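Side-chain contact in amidase (Bacillus anthracis, PDB 5EWQ), which probably hydrolyses carboxylic acid amides to the free acid and ammonia: residues I40-V45 with Y71-Q76. Residues are numbered along the deposited sequence; the frame is centred on the assembly and turned at random.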
loop_
_atom_site.group_PDB
_atom_site.type_symbol
_atom_site.label_atom_id
_atom_site.label_comp_id
_atom_site.label_asym_id
_atom_site.label_seq_id
_atom_site.Cartn_x
_atom_site.Cartn_y
_atom_site.Cartn_z
ATOM N N ILE A 40 11.631 26.411 4.742
ATOM C CA ILE A 40 12.956 26.163 5.300
ATOM C C ILE A 40 13.071 24.733 5.822
ATOM O O ILE A 40 14.018 24.016 5.496
ATOM C CB ILE A 40 13.288 27.149 6.439
ATOM C CG1 ILE A 40 13.482 28.559 5.880
ATOM C CG2 ILE A 40 14.538 26.710 7.182
ATOM C CD1 ILE A 40 14.616 28.670 4.884
ATOM N N LYS A 41 12.096 24.323 6.626
ATOM C CA LYS A 41 12.092 22.983 7.203
ATOM C C LYS A 41 11.734 21.919 6.170
ATOM O O LYS A 41 11.995 20.733 6.376
ATOM C CB LYS A 41 11.121 22.913 8.383
ATOM C CG LYS A 41 11.541 23.752 9.578
ATOM C CD LYS A 41 12.903 23.319 10.095
ATOM N N GLU A 42 11.139 22.346 5.061
ATOM C CA GLU A 42 10.738 21.426 4.003
ATOM C C GLU A 42 11.946 20.730 3.386
ATOM O O GLU A 42 11.921 19.525 3.142
ATOM C CB GLU A 42 9.951 22.163 2.918
ATOM C CG GLU A 42 9.462 21.267 1.792
ATOM C CD GLU A 42 8.746 22.038 0.702
ATOM O OE1 GLU A 42 8.804 23.287 0.721
ATOM O OE2 GLU A 42 8.126 21.397 -0.172
ATOM N N LYS A 43 13.005 21.497 3.144
ATOM C CA LYS A 43 14.222 20.961 2.541
ATOM C C LYS A 43 14.929 19.980 3.470
ATOM O O LYS A 43 15.737 19.164 3.026
ATOM C CB LYS A 43 15.174 22.097 2.162
ATOM C CG LYS A 43 14.599 23.084 1.160
ATOM C CD LYS A 43 15.606 24.170 0.819
ATOM N N GLU A 44 14.622 20.062 4.760
ATOM C CA GLU A 44 15.258 19.209 5.756
ATOM C C GLU A 44 14.404 17.979 6.063
ATOM O O GLU A 44 14.887 17.004 6.638
ATOM C CB GLU A 44 15.523 20.000 7.040
ATOM C CG GLU A 44 16.680 19.474 7.876
ATOM C CD GLU A 44 18.032 19.902 7.336
ATOM O OE1 GLU A 44 18.067 20.755 6.425
ATOM O OE2 GLU A 44 19.060 19.387 7.826
ATOM N N VAL A 45 13.135 18.033 5.670
ATOM C CA VAL A 45 12.193 16.953 5.953
ATOM C C VAL A 45 12.069 15.980 4.780
ATOM O O VAL A 45 11.995 14.764 4.976
ATOM C CB VAL A 45 10.797 17.519 6.312
ATOM C CG1 VAL A 45 9.715 16.462 6.144
ATOM C CG2 VAL A 45 10.800 18.068 7.730
ATOM N N TYR A 71 3.725 18.791 4.943
ATOM C CA TYR A 71 3.032 17.804 4.124
ATOM C C TYR A 71 1.756 18.373 3.511
ATOM O O TYR A 71 1.511 18.208 2.317
ATOM C CB TYR A 71 2.712 16.560 4.954
ATOM C CG TYR A 71 3.933 15.741 5.295
ATOM C CD1 TYR A 71 4.910 15.490 4.342
ATOM C CD2 TYR A 71 4.119 15.231 6.572
ATOM C CE1 TYR A 71 6.032 14.744 4.645
ATOM C CE2 TYR A 71 5.239 14.487 6.886
ATOM C CZ TYR A 71 6.192 14.245 5.919
ATOM O OH TYR A 71 7.311 13.503 6.223
ATOM N N LEU A 72 0.955 19.045 4.331
ATOM C CA LEU A 72 -0.272 19.678 3.857
ATOM C C LEU A 72 0.033 20.725 2.792
ATOM O O LEU A 72 -0.709 20.871 1.820
ATOM C CB LEU A 72 -1.033 20.319 5.019
ATOM C CG LEU A 72 -1.573 19.376 6.095
ATOM C CD1 LEU A 72 -2.284 20.163 7.185
ATOM C CD2 LEU A 72 -2.500 18.337 5.483
ATOM N N PHE A 73 1.131 21.448 2.983
ATOM C CA PHE A 73 1.556 22.466 2.031
ATOM C C PHE A 73 1.990 21.834 0.713
ATOM O O PHE A 73 1.711 22.365 -0.362
ATOM C CB PHE A 73 2.690 23.307 2.620
ATOM C CG PHE A 73 3.209 24.365 1.690
ATOM C CD1 PHE A 73 2.432 25.466 1.370
ATOM C CD2 PHE A 73 4.478 24.266 1.145
ATOM C CE1 PHE A 73 2.909 26.445 0.517
ATOM C CE2 PHE A 73 4.961 25.241 0.291
ATOM C CZ PHE A 73 4.175 26.331 -0.022
ATOM N N ARG A 74 2.670 20.695 0.803
ATOM C CA ARG A 74 3.131 19.986 -0.385
ATOM C C ARG A 74 1.965 19.367 -1.150
ATOM O O ARG A 74 1.951 19.372 -2.379
ATOM C CB ARG A 74 4.148 18.906 -0.008
ATOM C CG ARG A 74 5.477 19.455 0.486
ATOM C CD ARG A 74 6.477 18.340 0.739
ATOM N NE ARG A 74 6.739 17.563 -0.469
ATOM C CZ ARG A 74 7.664 17.872 -1.371
ATOM N NH1 ARG A 74 8.422 18.948 -1.204
ATOM N NH2 ARG A 74 7.831 17.108 -2.441
ATOM N N ILE A 75 0.991 18.834 -0.418
ATOM C CA ILE A 75 -0.207 18.273 -1.034
ATOM C C ILE A 75 -0.991 19.367 -1.753
ATOM O O ILE A 75 -1.549 19.149 -2.829
ATOM C CB ILE A 75 -1.111 17.581 0.011
ATOM C CG1 ILE A 75 -0.390 16.383 0.632
ATOM C CG2 ILE A 75 -2.420 17.123 -0.617
ATOM C CD1 ILE A 75 -1.164 15.714 1.746
ATOM N N GLN A 76 -1.012 20.555 -1.158
ATOM C CA GLN A 76 -1.719 21.690 -1.735
ATOM C C GLN A 76 -1.038 22.203 -3.003
ATOM O O GLN A 76 -1.705 22.624 -3.947
ATOM C CB GLN A 76 -1.830 22.821 -0.708
ATOM C CG GLN A 76 -2.562 24.054 -1.211
ATOM C CD GLN A 76 -2.663 25.140 -0.160
ATOM O OE1 GLN A 76 -3.697 25.295 0.491
ATOM N NE2 GLN A 76 -1.589 25.902 0.013
#
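Glu42 of the last turns of helix 35-45 reaches across to Arg74 of helix 64-79, two helices that cross almost at right angles (-93°) with their local axes 11.2 Å apart. At that separation the backbones stay well apart, the nearest CA atoms being those of Glu42 and Tyr71, and long side chains span the gap. The pair belongs to the N-terminal helices of this amidase-family chain, well out from its centre, with helices 20-28 and 50-58 packed around it.

The main link is a salt bridge, Arg74 NH1 to Glu42 OE2 at 2.7 Å. Glu42 holds CG anti to its own N (chi1 -178°) and stays extended beyond it, which carries the carboxylate straight over to the arginine. Arg74 instead bends at chi3 (59°), and its guanidinium stands steeply to the carboxylate. NH1 meets OE2 on its anti side, somewhat out of the carboxylate plane, and the bond is far from straight. The other guanidinium nitrogens have partners too, NH2 giving its bond to the Ala214 carbonyl. OE1 of Glu42 lies near the ring plane of Phe73, 4.3 Å from CE2.

About one turn on along helix 35-45, the buried Val45, which also packs on Leu53 and Met56 of helix 50-58, meets the far end of the buried Tyr71 side chain obliquely, its CG1 3.8 Å from Tyr71 OH and 4.2 Å from CZ.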